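Local coordinates for protein endoglucanase (Clostridium thermocellum, PDB 2YIK) that probably hydrolyses beta-1,4-glucosidic linkages in cellulose, as a cellulase of glycoside hydrolase family 9, at residues 58-63 with 70-75; 112-117 with 159-164; 47-52 with 151-156. All coordinates share one frame; numbering follows the deposited sequence.

Contact 1. Residues 58-63 with 70-75; sequences TGVDEN and GDCHVY. With ZN (zinc ion), chain E.
Asp61 and Asp71 bring two carboxylates together across this contact, with Asp61 OD2 3.2 Å from Asp71 OD1, and Glu62 adds a third: its OE1 lies 3.6 Å from Asp71 OD1. The side chains of Asp61 and Asp71 cross at about a right angle, their carboxylate planes turned 41° apart. The N-H groups at the start of the short helix 60-63, which has Gly59 at its N-cap, may partly offset this gathering of like charge, which lies toward the protein surface. Asp71 CG stands anti to the carbonyl carbon, beside the backbone N (chi1 -66°). Its OD1 faces the first turn of the helix, where Asp61 N donates to Asp71 OD1 at 3.3 Å in a fairly straight bond (164°). A weak return bond runs from Asp71 N to Asp61 OD2, 3.5 Å long. Beside it Val60 lies over the 70-71 backbone, Val60 CG2 3.2 Å from Gly70 O and CG1 against Asp71 CA. Farther along, the packing is apolar, Thr58 CG2 touching Val74 CG1 at 3.8 Å. The helical turn is closed by Asn63 ND2, which donates to Gly59 O at 2.7 Å. Just past Asp71 the chain turns to metal binding: Cys72 SG and His73 ND1 both coordinate the zinc ion, and His73 NE2 is hydrogen-bonded to Asp200 OD2. With Cys56 and His115 they complete a four-residue, Cys2His2-type zinc site in the family 9 catalytic domain.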
ATOM      1  N   THR A  58      -8.241   0.329 -18.806  1.00 31.27           N
ATOM      2  CA  THR A  58      -8.996  -0.508 -19.729  1.00 32.72           C
ATOM      3  C   THR A  58      -9.389  -1.869 -19.163  1.00 32.88           C
ATOM      4  O   THR A  58     -10.089  -2.638 -19.817  1.00 33.29           O
ATOM      5  CB  THR A  58      -8.192  -0.739 -21.028  1.00 33.37           C
ATOM      6  OG1 THR A  58      -6.940  -1.366 -20.718  1.00 33.49           O
ATOM      7  CG2 THR A  58      -7.925   0.584 -21.722  1.00 33.62           C
ATOM      8  N   GLY A  59      -8.948  -2.172 -17.950  1.00 32.54           N
ATOM      9  CA  GLY A  59      -9.293  -3.458 -17.380  1.00 31.03           C
ATOM     10  C   GLY A  59     -10.283  -3.435 -16.233  1.00 30.97           C
ATOM     11  O   GLY A  59     -10.440  -4.443 -15.546  1.00 29.11           O
ATOM     12  N   VAL A  60     -10.983  -2.327 -16.013  1.00 30.82           N
ATOM     13  CA  VAL A  60     -11.884  -2.339 -14.873  1.00 32.98           C
ATOM     14  C   VAL A  60     -13.187  -3.139 -14.991  1.00 33.76           C
ATOM     15  O   VAL A  60     -13.582  -3.733 -13.994  1.00 33.35           O
ATOM     16  CB  VAL A  60     -12.133  -0.896 -14.290  1.00 33.36           C
ATOM     17  CG1 VAL A  60     -11.611   0.151 -15.223  1.00 33.31           C
ATOM     18  CG2 VAL A  60     -13.601  -0.684 -13.969  1.00 33.23           C
ATOM     19  N   ASP A  61     -13.870  -3.204 -16.141  1.00 35.41           N
ATOM     20  CA  ASP A  61     -15.080  -4.035 -16.116  1.00 36.68           C
ATOM     21  C   ASP A  61     -14.698  -5.503 -16.063  1.00 36.11           C
ATOM     22  O   ASP A  61     -15.508  -6.352 -15.694  1.00 36.80           O
ATOM     23  CB  ASP A  61     -16.071  -3.792 -17.286  1.00 39.11           C
ATOM     24  CG  ASP A  61     -15.443  -3.146 -18.503  1.00 42.26           C
ATOM     25  OD1 ASP A  61     -14.630  -3.803 -19.188  1.00 43.00           O
ATOM     26  OD2 ASP A  61     -15.791  -1.970 -18.783  1.00 43.25           O
ATOM     27  N   GLU A  62     -13.452  -5.805 -16.409  1.00 35.99           N
ATOM     28  CA  GLU A  62     -12.978  -7.185 -16.378  1.00 36.50           C
ATOM     29  C   GLU A  62     -12.464  -7.586 -14.991  1.00 35.99           C
ATOM     30  O   GLU A  62     -12.503  -8.764 -14.617  1.00 36.13           O
ATOM     31  CB  GLU A  62     -11.850  -7.387 -17.398  1.00 38.35           C
ATOM     32  CG  GLU A  62     -12.227  -7.090 -18.860  1.00 43.44           C
ATOM     33  CD  GLU A  62     -12.145  -5.599 -19.215  1.00 45.83           C
ATOM     34  OE1 GLU A  62     -11.962  -4.770 -18.298  1.00 44.78           O
ATOM     35  OE2 GLU A  62     -12.263  -5.250 -20.413  1.00 48.63           O
ATOM     36  N   ASN A  63     -11.999  -6.608 -14.219  1.00 34.18           N
ATOM     37  CA  ASN A  63     -11.439  -6.898 -12.903  1.00 33.19           C
ATOM     38  C   ASN A  63     -12.205  -6.447 -11.657  1.00 32.75           C
ATOM     39  O   ASN A  63     -12.040  -7.034 -10.585  1.00 32.82           O
ATOM     40  CB  ASN A  63     -10.014  -6.350 -12.852  1.00 32.76           C
ATOM     41  CG  ASN A  63      -9.079  -7.098 -13.782  1.00 33.92           C
ATOM     42  OD1 ASN A  63      -8.525  -8.139 -13.422  1.00 33.21           O
ATOM     43  ND2 ASN A  63      -8.915  -6.582 -14.995  1.00 30.55           N
ATOM     44  N   GLY A  70     -16.704   1.178 -14.471  1.00 34.59           N
ATOM     45  CA  GLY A  70     -16.372   0.715 -15.813  1.00 33.56           C
ATOM     46  C   GLY A  70     -15.006   1.267 -16.188  1.00 34.14           C
ATOM     47  O   GLY A  70     -14.406   2.007 -15.405  1.00 33.37           O
ATOM     48  N   ASP A  71     -14.509   0.928 -17.375  1.00 33.65           N
ATOM     49  CA  ASP A  71     -13.207   1.416 -17.828  1.00 33.05           C
ATOM     50  C   ASP A  71     -13.143   2.933 -17.733  1.00 32.19           C
ATOM     51  O   ASP A  71     -14.118   3.620 -18.028  1.00 31.91           O
ATOM     52  CB  ASP A  71     -12.942   0.995 -19.280  1.00 33.41           C
ATOM     53  CG  ASP A  71     -12.788  -0.500 -19.436  1.00 33.94           C
ATOM     54  OD1 ASP A  71     -12.671  -1.194 -18.411  1.00 33.88           O
ATOM     55  OD2 ASP A  71     -12.773  -0.989 -20.587  1.00 37.28           O
ATOM     56  N   CYS A  72     -11.988   3.455 -17.332  1.00 30.63           N
ATOM     57  CA  CYS A  72     -11.826   4.898 -17.196  1.00 29.79           C
ATOM     58  C   CYS A  72     -10.432   5.350 -17.601  1.00 29.51           C
ATOM     59  O   CYS A  72      -9.492   4.556 -17.602  1.00 29.85           O
ATOM     60  CB  CYS A  72     -12.085   5.321 -15.751  1.00 29.44           C
ATOM     61  SG  CYS A  72     -11.058   4.422 -14.565  1.00 29.45           S
ATOM     62  N   HIS A  73     -10.311   6.640 -17.911  1.00 28.61           N
ATOM     63  CA  HIS A  73      -9.048   7.239 -18.329  1.00 30.26           C
ATOM     64  C   HIS A  73      -8.334   6.301 -19.290  1.00 30.92           C
ATOM     65  O   HIS A  73      -7.118   6.111 -19.210  1.00 30.20           O
ATOM     66  CB  HIS A  73      -8.171   7.527 -17.107  1.00 27.67           C
ATOM     67  CG  HIS A  73      -8.892   8.263 -16.021  1.00 28.32           C
ATOM     68  ND1 HIS A  73      -9.359   7.646 -14.882  1.00 26.08           N
ATOM     69  CD2 HIS A  73      -9.298   9.555 -15.941  1.00 28.03           C
ATOM     70  CE1 HIS A  73     -10.024   8.521 -14.148  1.00 27.12           C
ATOM     71  NE2 HIS A  73     -10.002   9.686 -14.769  1.00 27.51           N
ATOM     72  N   VAL A  74      -9.101   5.717 -20.210  1.00 30.37           N
ATOM     73  CA  VAL A  74      -8.520   4.791 -21.166  1.00 31.50           C
ATOM     74  C   VAL A  74      -7.490   5.466 -22.070  1.00 31.10           C
ATOM     75  O   VAL A  74      -6.682   4.786 -22.698  1.00 32.02           O
ATOM     76  CB  VAL A  74      -9.613   4.078 -22.011  1.00 31.96           C
ATOM     77  CG1 VAL A  74     -10.557   3.309 -21.085  1.00 29.70           C
ATOM     78  CG2 VAL A  74     -10.385   5.088 -22.855  1.00 33.33           C
ATOM     79  N   TYR A  75      -7.490   6.794 -22.135  1.00 30.78           N
ATOM     80  CA  TYR A  75      -6.492   7.461 -22.961  1.00 30.34           C
ATOM     81  C   TYR A  75      -5.097   7.326 -22.342  1.00 30.13           C
ATOM     82  O   TYR A  75      -4.095   7.647 -22.985  1.00 30.09           O
ATOM     83  CB  TYR A  75      -6.837   8.943 -23.206  1.00 30.70           C
ATOM     84  CG  TYR A  75      -7.290   9.739 -22.004  1.00 30.99           C
ATOM     85  CD1 TYR A  75      -8.590   9.615 -21.512  1.00 31.29           C
ATOM     86  CD2 TYR A  75      -6.438  10.664 -21.392  1.00 30.64           C
ATOM     87  CE1 TYR A  75      -9.038  10.403 -20.443  1.00 30.36           C
ATOM     88  CE2 TYR A  75      -6.871  11.453 -20.325  1.00 30.66           C
ATOM     89  CZ  TYR A  75      -8.173  11.320 -19.860  1.00 30.56           C
ATOM     90  OH  TYR A  75      -8.622  12.121 -18.832  1.00 30.28           O
TER
HETATM   91 ZN    ZN E1533      -9.285   5.797 -13.970  1.00 31.23          ZN

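Contact 2. Residues 112-117 with 159-164; sequences GGFHDA and RYFNDY. With ZN (zinc ion), chain E.
Phe114 meets Tyr160 and Phe161 in a buried aromatic cluster, where the loop 112-117 lies against helix 151-167 of the alpha/alpha barrel of this six-hairpin glycosidase. Phe114 CG is anti to the carbonyl carbon (chi1 -58°), and the ring it carries slips between its two partners. Tyr160 turns its edge to one face, a T-shaped pair with centroids 5.5 Å apart and planes at 81°; Phe114 CZ also touches Tyr160 CB at 3.8 Å. The opposite face is taken by Phe161, whose ring lies oblique to it at 32°, with Phe114 CE1 3.3 Å above the Phe161 plane, over its centre. The Tyr160 hydroxyl is hydrogen-bonded to the backbone O of Cys56; Cys56 through SG and His115 through NE2 both bind the zinc ion. Gly113 fits closely among the rings. Its CA makes a CH-pi contact with the face of Tyr164, 4.0 Å from the centroid, at a place and with a positive phi that suit glycine. Its O lies near the plane of the Tyr160 ring, 3.1 Å from Tyr160 CE2. A water sits over the centre of the Tyr160 ring, accepting from Gly113 N at 3.2 Å and donating to Tyr160 O at 2.7 Å.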
ATOM      1  N   GLY A 112      -4.078   1.405 -16.151  1.00 26.01           N
ATOM      2  CA  GLY A 112      -4.203   0.366 -15.148  1.00 26.73           C
ATOM      3  C   GLY A 112      -3.973   0.857 -13.736  1.00 26.96           C
ATOM      4  O   GLY A 112      -3.893   2.058 -13.489  1.00 26.63           O
ATOM      5  N   GLY A 113      -3.866  -0.076 -12.801  1.00 26.00           N
ATOM      6  CA  GLY A 113      -3.644   0.325 -11.427  1.00 26.89           C
ATOM      7  C   GLY A 113      -4.881   0.901 -10.758  1.00 26.80           C
ATOM      8  O   GLY A 113      -6.014   0.661 -11.191  1.00 25.94           O
ATOM      9  N   PHE A 114      -4.655   1.713  -9.730  1.00 26.70           N
ATOM     10  CA  PHE A 114      -5.746   2.274  -8.944  1.00 25.86           C
ATOM     11  C   PHE A 114      -5.673   3.778  -8.726  1.00 25.48           C
ATOM     12  O   PHE A 114      -4.580   4.332  -8.622  1.00 25.53           O
ATOM     13  CB  PHE A 114      -5.755   1.597  -7.567  1.00 25.38           C
ATOM     14  CG  PHE A 114      -5.908   0.097  -7.620  1.00 24.90           C
ATOM     15  CD1 PHE A 114      -4.831  -0.715  -7.959  1.00 23.54           C
ATOM     16  CD2 PHE A 114      -7.130  -0.500  -7.317  1.00 23.74           C
ATOM     17  CE1 PHE A 114      -4.968  -2.104  -7.997  1.00 24.85           C
ATOM     18  CE2 PHE A 114      -7.281  -1.887  -7.351  1.00 24.55           C
ATOM     19  CZ  PHE A 114      -6.198  -2.693  -7.691  1.00 23.00           C
ATOM     20  N   HIS A 115      -6.842   4.423  -8.662  1.00 23.88           N
ATOM     21  CA  HIS A 115      -6.926   5.857  -8.379  1.00 25.54           C
ATOM     22  C   HIS A 115      -6.404   5.927  -6.960  1.00 25.22           C
ATOM     23  O   HIS A 115      -6.536   4.987  -6.186  1.00 25.17           O
ATOM     24  CB  HIS A 115      -8.367   6.352  -8.383  1.00 26.55           C
ATOM     25  CG  HIS A 115      -9.060   6.183  -9.689  1.00 27.96           C
ATOM     26  ND1 HIS A 115     -10.355   5.718  -9.781  1.00 29.04           N
ATOM     27  CD2 HIS A 115      -8.660   6.434 -10.956  1.00 26.81           C
ATOM     28  CE1 HIS A 115     -10.720   5.690 -11.047  1.00 30.09           C
ATOM     29  NE2 HIS A 115      -9.709   6.121 -11.783  1.00 30.03           N
ATOM     30  N   ASP A 116      -5.855   7.051  -6.572  1.00 25.82           N
ATOM     31  CA  ASP A 116      -5.264   7.095  -5.247  1.00 26.20           C
ATOM     32  C   ASP A 116      -6.171   7.177  -4.046  1.00 26.93           C
ATOM     33  O   ASP A 116      -6.075   6.358  -3.104  1.00 26.63           O
ATOM     34  CB  ASP A 116      -4.321   8.275  -5.138  1.00 26.50           C
ATOM     35  CG  ASP A 116      -3.671   8.398  -3.742  1.00 28.56           C
ATOM     36  OD1 ASP A 116      -2.782   7.573  -3.418  1.00 27.41           O
ATOM     37  OD2 ASP A 116      -4.040   9.320  -2.980  1.00 27.92           O
ATOM     38  N   ALA A 117      -7.130   8.079  -4.079  1.00 26.53           N
ATOM     39  CA  ALA A 117      -7.929   8.293  -2.923  1.00 27.61           C
ATOM     40  C   ALA A 117      -9.410   8.447  -3.311  1.00 26.87           C
ATOM     41  O   ALA A 117     -10.062   7.418  -3.518  1.00 28.09           O
ATOM     42  CB  ALA A 117      -7.366   9.604  -2.269  1.00 26.29           C
ATOM     43  N   ARG A 159      -2.684  -8.537  -8.581  1.00 24.63           N
ATOM     44  CA  ARG A 159      -2.250  -8.657  -9.968  1.00 23.83           C
ATOM     45  C   ARG A 159      -2.486  -7.328 -10.675  1.00 23.82           C
ATOM     46  O   ARG A 159      -1.665  -6.892 -11.485  1.00 22.68           O
ATOM     47  CB  ARG A 159      -3.027  -9.756 -10.703  1.00 24.86           C
ATOM     48  CG  ARG A 159      -2.519 -11.167 -10.460  1.00 24.49           C
ATOM     49  CD  ARG A 159      -3.451 -12.188 -11.109  1.00 26.68           C
ATOM     50  NE  ARG A 159      -3.009 -13.572 -10.921  1.00 29.41           N
ATOM     51  CZ  ARG A 159      -2.083 -14.176 -11.663  1.00 30.20           C
ATOM     52  NH1 ARG A 159      -1.488 -13.525 -12.659  1.00 29.14           N
ATOM     53  NH2 ARG A 159      -1.764 -15.438 -11.417  1.00 29.13           N
ATOM     54  N   TYR A 160      -3.603  -6.676 -10.363  1.00 23.59           N
ATOM     55  CA  TYR A 160      -3.906  -5.402 -10.992  1.00 23.48           C
ATOM     56  C   TYR A 160      -2.883  -4.334 -10.602  1.00 24.06           C
ATOM     57  O   TYR A 160      -2.520  -3.498 -11.432  1.00 24.87           O
ATOM     58  CB  TYR A 160      -5.322  -4.939 -10.632  1.00 25.63           C
ATOM     59  CG  TYR A 160      -5.981  -4.119 -11.730  1.00 26.61           C
ATOM     60  CD1 TYR A 160      -6.401  -4.722 -12.919  1.00 27.86           C
ATOM     61  CD2 TYR A 160      -6.174  -2.744 -11.583  1.00 26.61           C
ATOM     62  CE1 TYR A 160      -6.996  -3.981 -13.936  1.00 27.58           C
ATOM     63  CE2 TYR A 160      -6.772  -1.991 -12.592  1.00 29.70           C
ATOM     64  CZ  TYR A 160      -7.177  -2.615 -13.768  1.00 30.89           C
ATOM     65  OH  TYR A 160      -7.752  -1.878 -14.780  1.00 31.48           O
ATOM     66  N   PHE A 161      -2.424  -4.355  -9.349  1.00 22.83           N
ATOM     67  CA  PHE A 161      -1.414  -3.391  -8.880  1.00 22.59           C
ATOM     68  C   PHE A 161      -0.086  -3.640  -9.589  1.00 22.69           C
ATOM     69  O   PHE A 161       0.469  -2.764 -10.242  1.00 21.73           O
ATOM     70  CB  PHE A 161      -1.123  -3.541  -7.378  1.00 20.81           C
ATOM     71  CG  PHE A 161      -1.939  -2.650  -6.484  1.00 21.39           C
ATOM     72  CD1 PHE A 161      -1.777  -1.264  -6.500  1.00 21.70           C
ATOM     73  CD2 PHE A 161      -2.829  -3.206  -5.574  1.00 22.18           C
ATOM     74  CE1 PHE A 161      -2.492  -0.453  -5.613  1.00 22.58           C
ATOM     75  CE2 PHE A 161      -3.543  -2.412  -4.690  1.00 23.22           C
ATOM     76  CZ  PHE A 161      -3.377  -1.029  -4.706  1.00 20.25           C
ATOM     77  N   ASN A 162       0.419  -4.859  -9.433  1.00 22.40           N
ATOM     78  CA  ASN A 162       1.701  -5.231  -9.996  1.00 23.54           C
ATOM     79  C   ASN A 162       1.801  -5.312 -11.524  1.00 23.29           C
ATOM     80  O   ASN A 162       2.880  -5.095 -12.075  1.00 23.44           O
ATOM     81  CB  ASN A 162       2.177  -6.532  -9.343  1.00 21.68           C
ATOM     82  CG  ASN A 162       2.440  -6.361  -7.850  1.00 25.58           C
ATOM     83  OD1 ASN A 162       1.639  -6.777  -7.003  1.00 26.45           O
ATOM     84  ND2 ASN A 162       3.564  -5.733  -7.522  1.00 20.18           N
ATOM     85  N   ASP A 163       0.708  -5.625 -12.211  1.00 22.84           N
ATOM     86  CA  ASP A 163       0.778  -5.669 -13.670  1.00 24.11           C
ATOM     87  C   ASP A 163       0.931  -4.233 -14.162  1.00 23.52           C
ATOM     88  O   ASP A 163       1.545  -3.978 -15.197  1.00 22.16           O
ATOM     89  CB  ASP A 163      -0.477  -6.312 -14.275  1.00 24.37           C
ATOM     90  CG  ASP A 163      -0.573  -7.797 -13.969  1.00 24.42           C
ATOM     91  OD1 ASP A 163       0.470  -8.410 -13.676  1.00 24.70           O
ATOM     92  OD2 ASP A 163      -1.686  -8.359 -14.033  1.00 26.96           O
ATOM     93  N   TYR A 164       0.369  -3.299 -13.394  1.00 23.55           N
ATOM     94  CA  TYR A 164       0.452  -1.881 -13.713  1.00 23.03           C
ATOM     95  C   TYR A 164       1.912  -1.444 -13.560  1.00 24.13           C
ATOM     96  O   TYR A 164       2.458  -0.782 -14.440  1.00 25.78           O
ATOM     97  CB  TYR A 164      -0.465  -1.085 -12.773  1.00 22.64           C
ATOM     98  CG  TYR A 164      -0.239   0.415 -12.728  1.00 20.60           C
ATOM     99  CD1 TYR A 164      -0.355   1.204 -13.872  1.00 20.31           C
ATOM    100  CD2 TYR A 164       0.038   1.050 -11.517  1.00 22.76           C
ATOM    101  CE1 TYR A 164      -0.207   2.595 -13.808  1.00 23.11           C
ATOM    102  CE2 TYR A 164       0.190   2.429 -11.436  1.00 23.77           C
ATOM    103  CZ  TYR A 164       0.067   3.201 -12.582  1.00 24.31           C
ATOM    104  OH  TYR A 164       0.216   4.571 -12.497  1.00 26.13           O
TER
HETATM  105 ZN    ZN E1533      -9.285   5.797 -13.970  1.00 31.23          ZN
HETATM  106  O   HOH W   1      -3.406  -2.966 -13.970  1.00 23.58           O

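Contact 3. Residues 47-52 with 151-156; sequences SMFFYD and AVHAEV
Met48 lies against His153 and Ala154 where residues 47-52, leading into helix 49-54, pack on the first turns of helix 151-167, a buried contact inside the alpha/alpha barrel of family 9. CB of Met48 is directed at the partner helix, and the side chain uses two of its atoms. CB sits over a face of the His153 ring, offset toward the rim, in a CH-pi contact 3.8 Å from the ring centroid. With CG and the chain beyond it extended, chi2 of 176° sets SD obliquely above the same ring, 4.7 Å from its centroid, and against Ala154, where Met48 SD rests 3.6 Å from Ala154 CA and 3.7 Å from Ala154 CB. Phe145 of helix 142-147 touches both side chains, Met48 and Ala154. Phe49 follows and takes a different aspect of the same imidazole: the edge of His153 is directed at the face of Phe49, a T-shaped pair with centroids 4.9 Å apart and planes at 71°. The next turn is set by a backbone bond from Tyr51 N to Met48 O (2.9 Å), and it brings Asp52 round to the histidine. Asp52 and His153 reach toward each other tip to tip, with the carboxylate plane 78° from that of the ring and OD1 near the ring plane. The orientation of the imidazole is uncertain, so the atomic details at this edge are doubtful. The second carboxylate oxygen of Asp52, OD2, accepts from the backbone N of Leu65, and the backbone O of Asp52 is hydrogen-bonded to Ser64 OG.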
ATOM      1  N   SER A  47     -13.362  -5.214   3.198  1.00 28.95           N
ATOM      2  CA  SER A  47     -12.178  -4.361   3.050  1.00 28.35           C
ATOM      3  C   SER A  47     -11.586  -4.245   1.646  1.00 28.86           C
ATOM      4  O   SER A  47     -11.150  -3.166   1.252  1.00 27.71           O
ATOM      5  CB  SER A  47     -11.067  -4.789   4.030  1.00 28.36           C
ATOM      6  OG  SER A  47     -10.449  -6.005   3.649  1.00 26.57           O
ATOM      7  N   MET A  48     -11.573  -5.337   0.887  1.00 29.44           N
ATOM      8  CA  MET A  48     -10.988  -5.294  -0.451  1.00 28.69           C
ATOM      9  C   MET A  48     -11.821  -4.595  -1.509  1.00 27.93           C
ATOM     10  O   MET A  48     -11.286  -4.156  -2.529  1.00 27.08           O
ATOM     11  CB  MET A  48     -10.625  -6.706  -0.920  1.00 27.29           C
ATOM     12  CG  MET A  48      -9.440  -7.272  -0.166  1.00 30.04           C
ATOM     13  SD  MET A  48      -9.005  -8.978  -0.553  1.00 33.79           S
ATOM     14  CE  MET A  48     -10.054  -9.837   0.546  1.00 31.29           C
ATOM     15  N   PHE A  49     -13.121  -4.472  -1.275  1.00 27.38           N
ATOM     16  CA  PHE A  49     -13.980  -3.826  -2.257  1.00 27.99           C
ATOM     17  C   PHE A  49     -13.645  -2.374  -2.531  1.00 27.35           C
ATOM     18  O   PHE A  49     -14.050  -1.835  -3.558  1.00 27.57           O
ATOM     19  CB  PHE A  49     -15.445  -3.978  -1.854  1.00 27.60           C
ATOM     20  CG  PHE A  49     -16.002  -5.317  -2.198  1.00 28.54           C
ATOM     21  CD1 PHE A  49     -16.570  -5.553  -3.449  1.00 29.14           C
ATOM     22  CD2 PHE A  49     -15.897  -6.369  -1.299  1.00 27.83           C
ATOM     23  CE1 PHE A  49     -17.015  -6.829  -3.797  1.00 30.02           C
ATOM     24  CE2 PHE A  49     -16.334  -7.637  -1.633  1.00 27.75           C
ATOM     25  CZ  PHE A  49     -16.898  -7.872  -2.884  1.00 29.30           C
ATOM     26  N   PHE A  50     -12.900  -1.739  -1.632  1.00 26.25           N
ATOM     27  CA  PHE A  50     -12.523  -0.354  -1.875  1.00 26.08           C
ATOM     28  C   PHE A  50     -11.608  -0.332  -3.084  1.00 25.18           C
ATOM     29  O   PHE A  50     -11.630   0.605  -3.875  1.00 25.17           O
ATOM     30  CB  PHE A  50     -11.764   0.260  -0.697  1.00 25.70           C
ATOM     31  CG  PHE A  50     -11.260   1.649  -0.994  1.00 25.84           C
ATOM     32  CD1 PHE A  50     -12.136   2.726  -1.031  1.00 25.40           C
ATOM     33  CD2 PHE A  50      -9.911   1.874  -1.271  1.00 25.79           C
ATOM     34  CE1 PHE A  50     -11.688   3.995  -1.383  1.00 26.71           C
ATOM     35  CE2 PHE A  50      -9.455   3.135  -1.624  1.00 25.66           C
ATOM     36  CZ  PHE A  50     -10.340   4.203  -1.663  1.00 26.35           C
ATOM     37  N   TYR A  51     -10.799  -1.371  -3.229  1.00 25.40           N
ATOM     38  CA  TYR A  51      -9.884  -1.423  -4.350  1.00 25.44           C
ATOM     39  C   TYR A  51     -10.643  -1.570  -5.660  1.00 25.77           C
ATOM     40  O   TYR A  51     -10.268  -0.963  -6.662  1.00 25.09           O
ATOM     41  CB  TYR A  51      -8.863  -2.537  -4.122  1.00 24.53           C
ATOM     42  CG  TYR A  51      -7.952  -2.181  -2.968  1.00 25.20           C
ATOM     43  CD1 TYR A  51      -7.032  -1.135  -3.083  1.00 24.84           C
ATOM     44  CD2 TYR A  51      -8.078  -2.814  -1.731  1.00 24.38           C
ATOM     45  CE1 TYR A  51      -6.265  -0.721  -1.990  1.00 26.11           C
ATOM     46  CE2 TYR A  51      -7.320  -2.409  -0.632  1.00 25.64           C
ATOM     47  CZ  TYR A  51      -6.418  -1.359  -0.765  1.00 24.85           C
ATOM     48  OH  TYR A  51      -5.705  -0.923   0.328  1.00 22.56           O
ATOM     49  N   ASP A  52     -11.727  -2.342  -5.651  1.00 26.04           N
ATOM     50  CA  ASP A  52     -12.523  -2.496  -6.863  1.00 26.80           C
ATOM     51  C   ASP A  52     -13.085  -1.139  -7.272  1.00 27.26           C
ATOM     52  O   ASP A  52     -13.217  -0.845  -8.462  1.00 27.59           O
ATOM     53  CB  ASP A  52     -13.686  -3.465  -6.643  1.00 27.80           C
ATOM     54  CG  ASP A  52     -13.224  -4.866  -6.314  1.00 29.69           C
ATOM     55  OD1 ASP A  52     -12.456  -5.018  -5.340  1.00 29.97           O
ATOM     56  OD2 ASP A  52     -13.632  -5.813  -7.026  1.00 29.25           O
ATOM     57  N   ALA A 151      -9.262 -15.282  -0.938  1.00 29.05           N
ATOM     58  CA  ALA A 151      -7.938 -15.281  -1.556  1.00 29.97           C
ATOM     59  C   ALA A 151      -7.979 -14.882  -3.026  1.00 30.75           C
ATOM     60  O   ALA A 151      -7.110 -14.142  -3.500  1.00 31.11           O
ATOM     61  CB  ALA A 151      -7.282 -16.649  -1.392  1.00 29.23           C
ATOM     62  N   VAL A 152      -8.987 -15.358  -3.750  1.00 31.24           N
ATOM     63  CA  VAL A 152      -9.104 -15.022  -5.160  1.00 30.56           C
ATOM     64  C   VAL A 152      -9.236 -13.509  -5.345  1.00 30.43           C
ATOM     65  O   VAL A 152      -8.590 -12.928  -6.220  1.00 30.24           O
ATOM     66  CB  VAL A 152     -10.309 -15.740  -5.817  1.00 29.54           C
ATOM     67  CG1 VAL A 152     -10.524 -15.216  -7.238  1.00 30.32           C
ATOM     68  CG2 VAL A 152     -10.055 -17.242  -5.848  1.00 28.62           C
ATOM     69  N   HIS A 153     -10.061 -12.877  -4.513  1.00 28.81           N
ATOM     70  CA  HIS A 153     -10.274 -11.425  -4.580  1.00 28.05           C
ATOM     71  C   HIS A 153      -8.938 -10.706  -4.356  1.00 26.75           C
ATOM     72  O   HIS A 153      -8.590  -9.774  -5.082  1.00 27.07           O
ATOM     73  CB  HIS A 153     -11.280 -11.000  -3.506  1.00 28.44           C
ATOM     74  CG  HIS A 153     -11.827  -9.614  -3.688  1.00 29.27           C
ATOM     75  ND1 HIS A 153     -11.383  -8.753  -4.668  1.00 30.03           N
ATOM     76  CD2 HIS A 153     -12.790  -8.945  -3.008  1.00 27.87           C
ATOM     77  CE1 HIS A 153     -12.048  -7.614  -4.586  1.00 27.85           C
ATOM     78  NE2 HIS A 153     -12.907  -7.705  -3.589  1.00 29.40           N
ATOM     79  N   ALA A 154      -8.189 -11.150  -3.352  1.00 25.76           N
ATOM     80  CA  ALA A 154      -6.890 -10.560  -3.039  1.00 26.42           C
ATOM     81  C   ALA A 154      -5.920 -10.670  -4.216  1.00 26.38           C
ATOM     82  O   ALA A 154      -5.233  -9.707  -4.563  1.00 25.77           O
ATOM     83  CB  ALA A 154      -6.293 -11.239  -1.814  1.00 24.03           C
ATOM     84  N   GLU A 155      -5.867 -11.847  -4.834  1.00 26.44           N
ATOM     85  CA  GLU A 155      -4.965 -12.046  -5.953  1.00 26.50           C
ATOM     86  C   GLU A 155      -5.337 -11.181  -7.161  1.00 27.11           C
ATOM     87  O   GLU A 155      -4.455 -10.694  -7.869  1.00 26.83           O
ATOM     88  CB  GLU A 155      -4.893 -13.535  -6.311  1.00 26.75           C
ATOM     89  CG  GLU A 155      -4.256 -14.360  -5.185  1.00 26.05           C
ATOM     90  CD  GLU A 155      -3.978 -15.799  -5.575  1.00 28.41           C
ATOM     91  OE1 GLU A 155      -4.321 -16.177  -6.710  1.00 28.33           O
ATOM     92  OE2 GLU A 155      -3.418 -16.555  -4.746  1.00 30.67           O
ATOM     93  N   VAL A 156      -6.631 -10.956  -7.381  1.00 25.69           N
ATOM     94  CA  VAL A 156      -7.048 -10.119  -8.502  1.00 26.93           C
ATOM     95  C   VAL A 156      -6.579  -8.681  -8.281  1.00 26.65           C
ATOM     96  O   VAL A 156      -6.119  -8.010  -9.216  1.00 27.11           O
ATOM     97  CB  VAL A 156      -8.583 -10.132  -8.687  1.00 27.61           C
ATOM     98  CG1 VAL A 156      -8.996  -9.092  -9.716  1.00 25.84           C
ATOM     99  CG2 VAL A 156      -9.035 -11.521  -9.142  1.00 29.28           C
TER

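How the contacts relate
Contacts 2 and 3 are buried and share helix 151-167, successive turns of which receive first 47-52 and then 112-117; Phe114 CE2 reaches to 3.2 Å from Tyr51 O, so the two run into one another. Contact 1 lies nearer the surface, its centre about 21 Å from the centre of the chain, and combines crowded carboxylates and backbone amides with Val60 and Thr58 packing, whereas contact 2 is aromatic rings with one bound water and contact 3 mixes sulfur, imidazole and phenyl groups with one acid. Zinc joins contacts 1 and 2, contact 1 supplying two ligands and contact 2 one, and Gly59 and Asn63 pack on Tyr160. Contact 1 is nested within the chain loop closed by contact 3, which it touches through Asn63 and Val156.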